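Local atomic coordinates of putative glycoside hydrolase (Parabacteroides distasonis ATCC 8503, PDB entry 3GYC), a protein that probably hydrolyses glycosidic bonds in carbohydrate substrates, as a cellulase-like member of the TIM-barrel glycoside hydrolases. Residues A[233-238]-A[281-286]; A[329-334]-A[341-346]; A[259-264]-A[316-321]. All blocks are in the same frame, centred on the assembly; numbering follows the deposited sequence.

Interaction 1. Residues A[233-238]-A[281-286]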
ATOM      1  N   HIS A 233       1.483   3.581  -6.611  1.00 16.73           N
ATOM      2  CA  HIS A 233       0.409   4.526  -6.780  1.00 15.28           C
ATOM      3  C   HIS A 233      -0.926   3.871  -6.489  1.00 15.93           C
ATOM      4  O   HIS A 233      -1.204   2.770  -6.950  1.00 15.67           O
ATOM      5  CB  HIS A 233       0.419   5.159  -8.169  1.00 15.48           C
ATOM      6  CG  HIS A 233      -0.145   6.542  -8.156  1.00 15.86           C
ATOM      7  ND1 HIS A 233       0.640   7.648  -7.920  1.00 15.71           N
ATOM      8  CD2 HIS A 233      -1.422   6.983  -8.210  1.00 15.82           C
ATOM      9  CE1 HIS A 233      -0.129   8.723  -7.886  1.00 17.65           C
ATOM     10  NE2 HIS A 233      -1.386   8.345  -8.050  1.00 16.75           N
ATOM     11  N   HIS A 234      -1.738   4.548  -5.682  1.00 15.22           N
ATOM     12  CA  HIS A 234      -3.024   4.005  -5.271  1.00 14.77           C
ATOM     13  C   HIS A 234      -4.097   4.516  -6.224  1.00 13.97           C
ATOM     14  O   HIS A 234      -4.168   5.709  -6.480  1.00 13.55           O
ATOM     15  CB  HIS A 234      -3.317   4.370  -3.813  1.00 15.61           C
ATOM     16  CG  HIS A 234      -2.242   3.927  -2.859  1.00 16.69           C
ATOM     17  ND1 HIS A 234      -2.198   4.340  -1.541  1.00 17.65           N
ATOM     18  CD2 HIS A 234      -1.157   3.127  -3.041  1.00 16.90           C
ATOM     19  CE1 HIS A 234      -1.172   3.759  -0.937  1.00 17.19           C
ATOM     20  NE2 HIS A 234      -0.501   3.048  -1.830  1.00 17.02           N
ATOM     21  N   ILE A 235      -4.895   3.594  -6.771  1.00 13.85           N
ATOM     22  CA  ILE A 235      -5.865   3.916  -7.828  1.00 12.25           C
ATOM     23  C   ILE A 235      -7.192   3.250  -7.577  1.00 11.89           C
ATOM     24  O   ILE A 235      -7.289   2.027  -7.589  1.00 11.89           O
ATOM     25  CB  ILE A 235      -5.377   3.428  -9.217  1.00 11.90           C
ATOM     26  CG1 ILE A 235      -4.115   4.154  -9.633  1.00 13.00           C
ATOM     27  CG2 ILE A 235      -6.428   3.676 -10.333  1.00 10.86           C
ATOM     28  CD1 ILE A 235      -3.472   3.600 -10.923  1.00 13.23           C
ATOM     29  N   TRP A 236      -8.222   4.065  -7.392  1.00 11.97           N
ATOM     30  CA  TRP A 236      -9.586   3.569  -7.227  1.00 12.14           C
ATOM     31  C   TRP A 236     -10.568   4.284  -8.148  1.00 12.38           C
ATOM     32  O   TRP A 236     -10.514   5.497  -8.271  1.00 13.10           O
ATOM     33  CB  TRP A 236     -10.079   3.823  -5.838  1.00 13.19           C
ATOM     34  CG  TRP A 236      -9.361   3.093  -4.728  1.00 13.50           C
ATOM     35  CD1 TRP A 236      -9.580   1.810  -4.301  1.00 12.55           C
ATOM     36  CD2 TRP A 236      -8.412   3.658  -3.870  1.00 13.74           C
ATOM     37  NE1 TRP A 236      -8.794   1.544  -3.214  1.00 12.40           N
ATOM     38  CE2 TRP A 236      -8.039   2.658  -2.943  1.00 14.58           C
ATOM     39  CE3 TRP A 236      -7.809   4.918  -3.795  1.00 15.53           C
ATOM     40  CZ2 TRP A 236      -7.101   2.892  -1.927  1.00 15.73           C
ATOM     41  CZ3 TRP A 236      -6.853   5.148  -2.782  1.00 16.90           C
ATOM     42  CH2 TRP A 236      -6.518   4.145  -1.873  1.00 15.63           C
HETATM   43  N   MSE A 237     -11.460   3.506  -8.755  1.00 12.04           N
HETATM   44  CA  MSE A 237     -12.580   4.007  -9.549  1.00 12.12           C
HETATM   45  C   MSE A 237     -13.392   5.067  -8.801  1.00 12.05           C
HETATM   46  O   MSE A 237     -13.829   6.101  -9.373  1.00  9.37           O
HETATM   47  CB  MSE A 237     -13.519   2.832  -9.842  1.00 12.54           C
HETATM   48  CG  MSE A 237     -14.844   3.205 -10.575  1.00 12.34           C
HETATM   49 SE   MSE A 237     -16.312   4.016  -9.506  0.75 10.23          SE
HETATM   50  CE  MSE A 237     -16.814   2.589  -8.308  1.00 12.84           C
ATOM     51  N   ALA A 238     -13.628   4.787  -7.526  1.00 11.36           N
ATOM     52  CA  ALA A 238     -14.411   5.658  -6.674  1.00 12.37           C
ATOM     53  C   ALA A 238     -13.877   7.091  -6.554  1.00 12.19           C
ATOM     54  O   ALA A 238     -14.660   8.006  -6.278  1.00 11.31           O
ATOM     55  CB  ALA A 238     -14.589   5.026  -5.289  1.00  8.97           C
ATOM     56  N   LYS A 281     -14.705   2.819 -17.492  1.00 14.42           N
ATOM     57  CA  LYS A 281     -13.840   3.612 -18.393  1.00 14.27           C
ATOM     58  C   LYS A 281     -12.994   4.615 -17.599  1.00 13.38           C
ATOM     59  O   LYS A 281     -11.827   4.804 -17.912  1.00 11.72           O
ATOM     60  CB  LYS A 281     -14.622   4.288 -19.538  1.00 12.51           C
ATOM     61  N   LEU A 282     -13.571   5.254 -16.582  1.00 13.97           N
ATOM     62  CA  LEU A 282     -12.785   6.147 -15.714  1.00 14.66           C
ATOM     63  C   LEU A 282     -11.590   5.403 -15.107  1.00 13.63           C
ATOM     64  O   LEU A 282     -10.454   5.891 -15.121  1.00 13.37           O
ATOM     65  CB  LEU A 282     -13.650   6.730 -14.580  1.00 14.44           C
ATOM     66  CG  LEU A 282     -14.751   7.705 -14.980  1.00 14.67           C
ATOM     67  CD1 LEU A 282     -15.550   8.201 -13.735  1.00 13.01           C
ATOM     68  CD2 LEU A 282     -14.143   8.863 -15.743  1.00 14.81           C
ATOM     69  N   LEU A 283     -11.844   4.199 -14.597  1.00 13.69           N
ATOM     70  CA  LEU A 283     -10.780   3.360 -14.000  1.00 13.32           C
ATOM     71  C   LEU A 283      -9.661   2.997 -15.007  1.00 14.85           C
ATOM     72  O   LEU A 283      -8.481   3.321 -14.777  1.00 14.97           O
ATOM     73  CB  LEU A 283     -11.377   2.074 -13.440  1.00 12.31           C
ATOM     74  CG  LEU A 283     -10.390   1.083 -12.788  1.00 12.43           C
ATOM     75  CD1 LEU A 283      -9.536   1.804 -11.768  1.00 10.05           C
ATOM     76  CD2 LEU A 283     -11.219  -0.056 -12.203  1.00 12.89           C
ATOM     77  N   THR A 284     -10.043   2.353 -16.115  1.00 14.15           N
ATOM     78  CA  THR A 284      -9.071   1.886 -17.106  1.00 14.71           C
ATOM     79  C   THR A 284      -8.308   3.048 -17.783  1.00 14.14           C
ATOM     80  O   THR A 284      -7.152   2.900 -18.146  1.00 13.63           O
ATOM     81  CB  THR A 284      -9.719   0.938 -18.133  1.00 14.06           C
ATOM     82  OG1 THR A 284     -10.776   1.621 -18.823  1.00 13.13           O
ATOM     83  CG2 THR A 284     -10.263  -0.299 -17.420  1.00 13.84           C
ATOM     84  N   ASP A 285      -8.939   4.212 -17.910  1.00 14.47           N
ATOM     85  CA  ASP A 285      -8.270   5.382 -18.459  1.00 14.61           C
ATOM     86  C   ASP A 285      -7.152   5.883 -17.556  1.00 13.20           C
ATOM     87  O   ASP A 285      -6.078   6.269 -18.021  1.00 11.51           O
ATOM     88  CB  ASP A 285      -9.281   6.497 -18.761  1.00 16.19           C
ATOM     89  CG  ASP A 285     -10.028   6.261 -20.069  1.00 18.24           C
ATOM     90  OD1 ASP A 285      -9.678   5.296 -20.802  1.00 19.11           O
ATOM     91  OD2 ASP A 285     -10.953   7.051 -20.380  1.00 19.59           O
ATOM     92  N   LYS A 286      -7.394   5.871 -16.257  1.00 12.84           N
ATOM     93  CA  LYS A 286      -6.359   6.248 -15.298  1.00 13.65           C
ATOM     94  C   LYS A 286      -5.187   5.241 -15.290  1.00 12.59           C
ATOM     95  O   LYS A 286      -4.010   5.636 -15.249  1.00 13.64           O
ATOM     96  CB  LYS A 286      -6.955   6.334 -13.883  1.00 13.20           C
ATOM     97  CG  LYS A 286      -5.959   6.734 -12.800  1.00 13.79           C
ATOM     98  CD  LYS A 286      -5.133   7.954 -13.107  1.00 14.13           C
ATOM     99  CE  LYS A 286      -5.954   9.179 -13.293  1.00 14.89           C
ATOM    100  NZ  LYS A 286      -6.729   9.502 -12.038  1.00 14.80           N
TER

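Interaction 2. Residues A[329-334]-A[341-346]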
ATOM      1  N   LEU A 329     -11.274  -6.188 -13.305  1.00 12.21           N
ATOM      2  CA  LEU A 329     -10.994  -5.343 -14.457  1.00 12.78           C
ATOM      3  C   LEU A 329      -9.702  -4.553 -14.256  1.00 11.95           C
ATOM      4  O   LEU A 329      -8.820  -4.542 -15.132  1.00 10.55           O
ATOM      5  CB  LEU A 329     -12.160  -4.399 -14.742  1.00 11.50           C
ATOM      6  CG  LEU A 329     -11.934  -3.397 -15.863  1.00 12.28           C
ATOM      7  CD1 LEU A 329     -11.759  -4.120 -17.192  1.00 11.81           C
ATOM      8  CD2 LEU A 329     -13.089  -2.403 -15.953  1.00 12.90           C
ATOM      9  N   GLY A 330      -9.588  -3.914 -13.092  1.00 11.97           N
ATOM     10  CA  GLY A 330      -8.409  -3.131 -12.746  1.00 10.75           C
ATOM     11  C   GLY A 330      -7.150  -3.965 -12.842  1.00 11.78           C
ATOM     12  O   GLY A 330      -6.166  -3.554 -13.488  1.00 11.93           O
ATOM     13  N   THR A 331      -7.191  -5.149 -12.221  1.00 11.51           N
ATOM     14  CA  THR A 331      -6.037  -6.046 -12.180  1.00 10.85           C
ATOM     15  C   THR A 331      -5.547  -6.444 -13.568  1.00 11.53           C
ATOM     16  O   THR A 331      -4.377  -6.255 -13.882  1.00 10.49           O
ATOM     17  CB  THR A 331      -6.342  -7.327 -11.393  1.00 11.06           C
ATOM     18  OG1 THR A 331      -6.777  -6.991 -10.073  1.00  9.39           O
ATOM     19  CG2 THR A 331      -5.108  -8.191 -11.305  1.00  9.96           C
ATOM     20  N   ILE A 332      -6.470  -6.979 -14.378  1.00 11.64           N
ATOM     21  CA  ILE A 332      -6.175  -7.428 -15.736  1.00 13.09           C
ATOM     22  C   ILE A 332      -5.681  -6.278 -16.624  1.00 11.49           C
ATOM     23  O   ILE A 332      -4.769  -6.467 -17.430  1.00 12.13           O
ATOM     24  CB  ILE A 332      -7.418  -8.165 -16.351  1.00 14.07           C
ATOM     25  CG1 ILE A 332      -7.632  -9.515 -15.623  1.00 14.03           C
ATOM     26  CG2 ILE A 332      -7.227  -8.405 -17.826  1.00 14.44           C
ATOM     27  CD1 ILE A 332      -8.979 -10.192 -15.980  1.00 14.75           C
ATOM     28  N   THR A 333      -6.259  -5.090 -16.463  1.00 11.66           N
ATOM     29  CA  THR A 333      -5.859  -3.898 -17.236  1.00 11.54           C
ATOM     30  C   THR A 333      -4.430  -3.469 -16.899  1.00 11.46           C
ATOM     31  O   THR A 333      -3.590  -3.235 -17.806  1.00 10.97           O
ATOM     32  CB  THR A 333      -6.830  -2.687 -16.984  1.00 11.82           C
ATOM     33  OG1 THR A 333      -8.186  -3.071 -17.256  1.00 13.06           O
ATOM     34  CG2 THR A 333      -6.462  -1.483 -17.855  1.00 11.01           C
ATOM     35  N   ALA A 334      -4.142  -3.408 -15.597  1.00 10.88           N
ATOM     36  CA  ALA A 334      -2.796  -3.029 -15.134  1.00 10.17           C
ATOM     37  C   ALA A 334      -1.750  -4.061 -15.591  1.00  9.48           C
ATOM     38  O   ALA A 334      -0.705  -3.702 -16.145  1.00 10.58           O
ATOM     39  CB  ALA A 334      -2.758  -2.889 -13.648  1.00  8.35           C
ATOM     40  N   VAL A 341       5.271  -4.234 -11.706  1.00 15.24           N
ATOM     41  CA  VAL A 341       6.101  -5.327 -11.183  1.00 15.40           C
ATOM     42  C   VAL A 341       5.462  -5.961  -9.943  1.00 14.28           C
ATOM     43  O   VAL A 341       5.832  -7.059  -9.536  1.00 15.82           O
ATOM     44  CB  VAL A 341       7.561  -4.836 -10.855  1.00 16.54           C
ATOM     45  CG1 VAL A 341       8.268  -4.357 -12.142  1.00 16.29           C
ATOM     46  CG2 VAL A 341       7.547  -3.737  -9.823  1.00 17.52           C
ATOM     47  N   GLY A 342       4.500  -5.254  -9.363  1.00 14.35           N
ATOM     48  CA  GLY A 342       3.729  -5.701  -8.219  1.00 15.95           C
ATOM     49  C   GLY A 342       2.283  -5.254  -8.397  1.00 14.96           C
ATOM     50  O   GLY A 342       2.000  -4.056  -8.446  1.00 17.54           O
ATOM     51  N   VAL A 343       1.357  -6.208  -8.486  1.00 13.55           N
ATOM     52  CA  VAL A 343      -0.040  -5.893  -8.687  1.00 11.21           C
ATOM     53  C   VAL A 343      -0.914  -6.551  -7.633  1.00 11.16           C
ATOM     54  O   VAL A 343      -0.720  -7.697  -7.373  1.00 11.65           O
ATOM     55  CB  VAL A 343      -0.503  -6.370 -10.079  1.00 11.38           C
ATOM     56  CG1 VAL A 343      -1.946  -5.897 -10.338  1.00  9.44           C
ATOM     57  CG2 VAL A 343       0.442  -5.893 -11.150  1.00 10.58           C
ATOM     58  N   ALA A 344      -1.804  -5.774  -6.970  1.00 10.14           N
ATOM     59  CA  ALA A 344      -2.769  -6.268  -6.006  1.00  9.48           C
ATOM     60  C   ALA A 344      -4.106  -6.367  -6.746  1.00 11.13           C
ATOM     61  O   ALA A 344      -4.319  -5.659  -7.731  1.00 11.77           O
ATOM     62  CB  ALA A 344      -2.915  -5.322  -4.834  1.00 11.54           C
ATOM     63  N   THR A 345      -4.966  -7.255  -6.284  1.00 11.14           N
ATOM     64  CA  THR A 345      -6.309  -7.413  -6.838  1.00 12.67           C
ATOM     65  C   THR A 345      -7.226  -6.446  -6.112  1.00 13.17           C
ATOM     66  O   THR A 345      -8.202  -5.972  -6.700  1.00 14.72           O
ATOM     67  CB  THR A 345      -6.817  -8.852  -6.683  1.00 12.83           C
ATOM     68  OG1 THR A 345      -6.773  -9.210  -5.300  1.00 12.24           O
ATOM     69  CG2 THR A 345      -5.973  -9.818  -7.537  1.00 11.84           C
ATOM     70  N   SER A 346      -6.916  -6.144  -4.848  1.00 12.71           N
ATOM     71  CA  SER A 346      -7.639  -5.096  -4.092  1.00 12.62           C
ATOM     72  C   SER A 346      -7.003  -4.811  -2.745  1.00 13.12           C
ATOM     73  O   SER A 346      -6.190  -5.613  -2.287  1.00 12.83           O
ATOM     74  CB  SER A 346      -9.102  -5.495  -3.845  1.00 13.60           C
ATOM     75  OG  SER A 346      -9.236  -6.394  -2.763  1.00 12.57           O
TER

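Interaction 3. Residues A[259-264]-A[316-321]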
ATOM      1  N   ASP A 259     -22.860   7.079   9.533  1.00 14.33           N
ATOM      2  CA  ASP A 259     -23.702   7.667   8.482  1.00 16.00           C
ATOM      3  C   ASP A 259     -23.186   7.523   7.055  1.00 14.62           C
ATOM      4  O   ASP A 259     -23.949   7.196   6.186  1.00 15.38           O
ATOM      5  CB  ASP A 259     -23.968   9.112   8.844  1.00 19.06           C
ATOM      6  CG  ASP A 259     -24.525   9.236  10.259  1.00 23.15           C
ATOM      7  OD1 ASP A 259     -25.732   9.582  10.363  1.00 27.81           O
ATOM      8  OD2 ASP A 259     -23.806   8.892  11.263  1.00 24.44           O
ATOM      9  N   ASP A 260     -21.891   7.734   6.833  1.00 15.71           N
ATOM     10  CA  ASP A 260     -21.250   7.536   5.506  1.00 15.66           C
ATOM     11  C   ASP A 260     -21.468   6.116   4.990  1.00 15.04           C
ATOM     12  O   ASP A 260     -21.899   5.939   3.840  1.00 13.31           O
ATOM     13  CB  ASP A 260     -19.733   7.872   5.544  1.00 17.08           C
ATOM     14  CG  ASP A 260     -19.465   9.392   5.605  1.00 18.94           C
ATOM     15  OD1 ASP A 260     -20.431  10.141   5.744  1.00 22.77           O
ATOM     16  OD2 ASP A 260     -18.310   9.850   5.483  1.00 20.31           O
ATOM     17  N   TYR A 261     -21.233   5.111   5.835  1.00 11.10           N
ATOM     18  CA  TYR A 261     -21.478   3.739   5.392  1.00 11.93           C
ATOM     19  C   TYR A 261     -22.940   3.459   5.090  1.00 11.07           C
ATOM     20  O   TYR A 261     -23.266   2.613   4.223  1.00 10.61           O
ATOM     21  CB  TYR A 261     -20.951   2.691   6.364  1.00 12.97           C
ATOM     22  CG  TYR A 261     -19.617   2.098   5.946  1.00 12.21           C
ATOM     23  CD1 TYR A 261     -19.531   1.309   4.815  1.00 12.17           C
ATOM     24  CD2 TYR A 261     -18.469   2.312   6.671  1.00 12.02           C
ATOM     25  CE1 TYR A 261     -18.361   0.789   4.397  1.00 13.08           C
ATOM     26  CE2 TYR A 261     -17.256   1.761   6.259  1.00 12.07           C
ATOM     27  CZ  TYR A 261     -17.217   0.971   5.146  1.00 12.88           C
ATOM     28  OH  TYR A 261     -16.057   0.407   4.694  1.00 10.56           O
ATOM     29  N   LYS A 262     -23.824   4.125   5.814  1.00  9.39           N
ATOM     30  CA  LYS A 262     -25.240   3.972   5.535  1.00 10.85           C
ATOM     31  C   LYS A 262     -25.553   4.454   4.098  1.00 10.90           C
ATOM     32  O   LYS A 262     -26.413   3.898   3.443  1.00 10.17           O
ATOM     33  CB  LYS A 262     -26.103   4.703   6.567  1.00  9.78           C
ATOM     34  CG  LYS A 262     -26.178   3.977   7.912  1.00  9.20           C
ATOM     35  CD  LYS A 262     -26.940   4.837   8.946  1.00 10.59           C
ATOM     36  CE  LYS A 262     -27.061   4.179  10.286  1.00 10.67           C
ATOM     37  NZ  LYS A 262     -27.935   2.972  10.284  1.00 11.62           N
ATOM     38  N   ASN A 263     -24.858   5.481   3.637  1.00 11.14           N
ATOM     39  CA  ASN A 263     -25.030   5.959   2.252  1.00 12.35           C
ATOM     40  C   ASN A 263     -24.431   4.947   1.265  1.00 11.84           C
ATOM     41  O   ASN A 263     -24.936   4.799   0.184  1.00 12.19           O
ATOM     42  CB  ASN A 263     -24.365   7.312   2.062  1.00 11.74           C
ATOM     43  CG  ASN A 263     -25.120   8.410   2.719  1.00 11.78           C
ATOM     44  OD1 ASN A 263     -26.265   8.237   3.058  1.00 12.23           O
ATOM     45  ND2 ASN A 263     -24.493   9.538   2.909  1.00 11.33           N
ATOM     46  N   VAL A 264     -23.355   4.266   1.643  1.00 10.99           N
ATOM     47  CA  VAL A 264     -22.754   3.246   0.757  1.00 11.21           C
ATOM     48  C   VAL A 264     -23.786   2.115   0.556  1.00 12.04           C
ATOM     49  O   VAL A 264     -24.049   1.676  -0.588  1.00 10.93           O
ATOM     50  CB  VAL A 264     -21.395   2.717   1.295  1.00 12.12           C
ATOM     51  CG1 VAL A 264     -20.851   1.568   0.415  1.00 12.22           C
ATOM     52  CG2 VAL A 264     -20.385   3.847   1.349  1.00 11.54           C
ATOM     53  N   PRO A 316     -23.979  -6.130   6.792  1.00 10.12           N
ATOM     54  CA  PRO A 316     -25.272  -6.397   6.219  1.00  9.39           C
ATOM     55  C   PRO A 316     -25.562  -5.480   5.014  1.00 10.82           C
ATOM     56  O   PRO A 316     -25.341  -4.265   5.050  1.00 10.34           O
ATOM     57  CB  PRO A 316     -26.261  -6.049   7.372  1.00  7.89           C
ATOM     58  CG  PRO A 316     -25.516  -5.102   8.226  1.00 10.18           C
ATOM     59  CD  PRO A 316     -24.103  -5.688   8.199  1.00  9.69           C
ATOM     60  N   LEU A 317     -26.073  -6.099   3.966  1.00 10.80           N
ATOM     61  CA  LEU A 317     -26.499  -5.415   2.759  1.00 11.71           C
ATOM     62  C   LEU A 317     -25.347  -4.855   1.903  1.00 10.57           C
ATOM     63  O   LEU A 317     -25.605  -4.169   0.911  1.00 13.00           O
ATOM     64  CB  LEU A 317     -27.558  -4.360   3.082  1.00 10.63           C
ATOM     65  CG  LEU A 317     -28.841  -4.784   3.828  1.00 10.59           C
ATOM     66  CD1 LEU A 317     -29.645  -3.536   4.162  1.00  9.62           C
ATOM     67  CD2 LEU A 317     -29.717  -5.749   3.026  1.00 10.24           C
ATOM     68  N   LEU A 318     -24.097  -5.156   2.238  1.00 11.54           N
ATOM     69  CA  LEU A 318     -23.007  -4.811   1.323  1.00 12.20           C
ATOM     70  C   LEU A 318     -22.614  -6.070   0.514  1.00 13.91           C
ATOM     71  O   LEU A 318     -22.074  -7.052   1.043  1.00 15.73           O
ATOM     72  CB  LEU A 318     -21.781  -4.161   1.997  1.00 12.39           C
ATOM     73  CG  LEU A 318     -21.944  -2.727   2.563  1.00 11.28           C
ATOM     74  CD1 LEU A 318     -20.596  -2.168   3.122  1.00 10.04           C
ATOM     75  CD2 LEU A 318     -22.510  -1.758   1.525  1.00  8.78           C
ATOM     76  N   LYS A 319     -22.847  -6.015  -0.779  1.00 12.31           N
ATOM     77  CA  LYS A 319     -22.477  -7.125  -1.685  1.00 12.13           C
ATOM     78  C   LYS A 319     -21.088  -6.882  -2.251  1.00 11.39           C
ATOM     79  O   LYS A 319     -20.707  -5.748  -2.540  1.00 11.28           O
ATOM     80  CB  LYS A 319     -23.496  -7.280  -2.833  1.00 13.93           C
ATOM     81  CG  LYS A 319     -24.913  -7.657  -2.396  1.00 13.68           C
ATOM     82  CD  LYS A 319     -25.921  -7.494  -3.539  1.00 15.35           C
ATOM     83  N   TRP A 320     -20.328  -7.959  -2.399  1.00 11.59           N
ATOM     84  CA  TRP A 320     -18.974  -7.871  -2.916  1.00 12.52           C
ATOM     85  C   TRP A 320     -18.884  -8.106  -4.391  1.00 12.58           C
ATOM     86  O   TRP A 320     -17.848  -7.805  -4.978  1.00 13.20           O
ATOM     87  CB  TRP A 320     -18.067  -8.898  -2.227  1.00 12.96           C
ATOM     88  CG  TRP A 320     -17.740  -8.563  -0.808  1.00 12.88           C
ATOM     89  CD1 TRP A 320     -18.451  -8.914   0.292  1.00 14.23           C
ATOM     90  CD2 TRP A 320     -16.620  -7.805  -0.334  1.00 10.79           C
ATOM     91  NE1 TRP A 320     -17.829  -8.451   1.421  1.00 13.71           N
ATOM     92  CE2 TRP A 320     -16.723  -7.738   1.061  1.00 12.05           C
ATOM     93  CE3 TRP A 320     -15.556  -7.163  -0.959  1.00 11.61           C
ATOM     94  CZ2 TRP A 320     -15.769  -7.084   1.855  1.00 10.35           C
ATOM     95  CZ3 TRP A 320     -14.586  -6.519  -0.165  1.00 11.47           C
ATOM     96  CH2 TRP A 320     -14.730  -6.455   1.219  1.00  9.96           C
ATOM     97  N   ASP A 321     -19.929  -8.651  -5.011  1.00 13.20           N
ATOM     98  CA  ASP A 321     -19.814  -9.002  -6.422  1.00 15.02           C
ATOM     99  C   ASP A 321     -19.398  -7.901  -7.389  1.00 13.84           C
ATOM    100  O   ASP A 321     -18.446  -8.081  -8.163  1.00 13.74           O
ATOM    101  CB  ASP A 321     -21.025  -9.807  -6.943  1.00 16.39           C
ATOM    102  CG  ASP A 321     -22.364  -9.056  -6.893  1.00 18.56           C
ATOM    103  OD1 ASP A 321     -22.475  -7.868  -6.493  1.00 19.29           O
ATOM    104  OD2 ASP A 321     -23.342  -9.720  -7.287  1.00 19.78           O
TER

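Interaction 1. Residues A[233-238]-A[281-286]
Apolar and aliphatic contacts make up this interface. The CD1 methyl of L283 touches I235 CG2 at 3.9 Å and the backbone N of M237 at 4.0 Å. Closer to the backbone, L283 CB and M237 CB approach to 4.3 Å where the two main chains are nearest, their CA atoms 4.8 Å apart. Beyond CB the selenomethionine M237 leads away from segment 281-286, and its side chain packs on F245 and L326. I235 uses its short branch: with CG2 anti to the backbone N (chi1 -64° for CG1), that methyl touches both L283 CD1 and K286 CG, the latter 4.0 Å away.

Segment 233-238 follows strand 231-232 of the parallel sheet, at the C-terminal end where TIM barrels carry their active sites, and helix 276-297 packs against it from outside. H233 pairs through its backbone with V302 of strand 301-303, and I235 with E305 just after it.

The polar bonds run to residues outside the two segments. K286 lends only its aliphatic stem to I235; the chain then bends at chi2, chi3 and chi4, each near 50-60°, carrying NZ to Q240 OE1 and the carbonyl O of G215. Q240 NE2 in turn binds W236 O, so one glutamine joins K286 to the loop. K286 NZ stays 6.8 Å from H233 NE2, which is bonded to H214 O.

Interaction 2. Residues A[329-334]-A[341-346]
T331 carries this contact, presenting both branches of its side chain to segment 341-346. Its chi1 of -56° sets OG1 anti to the carbonyl carbon and CG2 anti to the backbone N, which puts the methyl on V343 and the hydroxyl over T345 CA. T331 CG2 lies 4.0 Å from V343 CG1 and a looser 4.2 Å from T345 CG2. The hydroxyl, T331 OG1, comes to 3.3 Å from T345 CA and 3.6 Å from A344 O. That proximity to A344 O is contact alone: OG1 is hydrogen-bonded to C327 O, one turn earlier in its own helix, while A344 O accepts from W307 NE1.

V343 answers with CG1, and the valine and threonine side chains run at a slant to one another. In T345 it is CG2 that stands anti to the carbonyl carbon, while OG1 (chi1 56°) sits between the backbone N and the carbonyl carbon and is hydrogen-bonded to Y51 OH. CB and CG2 of T345 each lie 3.9 Å from T331 OG1, so that hydroxyl is packed against carbon while its hydrogen bond stays within helix 321-337.

Helix 321-337 links strands 301-303 and 340-343 in a beta-alpha-beta unit of the barrel, and the contact packs this helix on the end of the strand that follows it. V343 pairs with R17 and I19 of strand 17-23, W307 packs on T331 and A334, and helix 360-371 also packs here, I370 on T331 and L366 on T345.

Interaction 3. Residues A[259-264]-A[316-321]
L318 has its CG anti to the carbonyl carbon (chi1 -69°) and an extended chi2, a shape that sends both methyls of its fork onto helix 259-273. V264 brings CG1 to meet it, and L318 CD2 lies 3.9 Å from V264 CG1. The other methyl, L318 CD1, reaches the ring of Y261, 3.9 Å from CE1 and 4.0 Å from CD1. It approaches that ring obliquely. Y261 has an unusual chi1 of -100°, away from the staggered positions, and its ring end comes nearer to L318 than its CB does.

Leucine thus crosses both helix residues at about a right angle, a small apolar contact burying 116 Å² in all. The polar end of Y261 is held apart from it: OH bonds Q80 OE1, and K313 makes a cation-pi interaction with the ring. L318 also rests on V265 and Y312.

The contact lies at the periphery, about 23 Å from the centre of the chain to its own centre. The irregular chain 316-321, part of the long connection from strand 301-303 to helix 321-337, packs on one of the helices between strands 231-232 and 301-303, as in the extended beta-to-alpha loops of TIM-barrel enzymes.

Overall arrangement
Interactions 1 and 2 adjoin, their centres 11 Å apart. Helix 276-297 meets helix 321-337 between them: T284 CG2 lies 3.5 Å from T333 OG1 and 3.8 Å from L329 CD2, and L283 CD2 is 4.2 Å from G330 CA. Interaction 3 lies further out, its centre 21 Å from that of interaction 1 and 24 Å from that of interaction 2, and touches neither. Along the chain, helix 259-273 precedes helix 276-297 and segment 316-321 leads into helix 321-337. The active site probably lies at the C-terminal strand ends, close to interaction 1: E161 and E305, following the fourth and seventh strands, are placed consistently with the catalytic pair of clan GH-A barrels, and H234 bonds E161 and packs on E305.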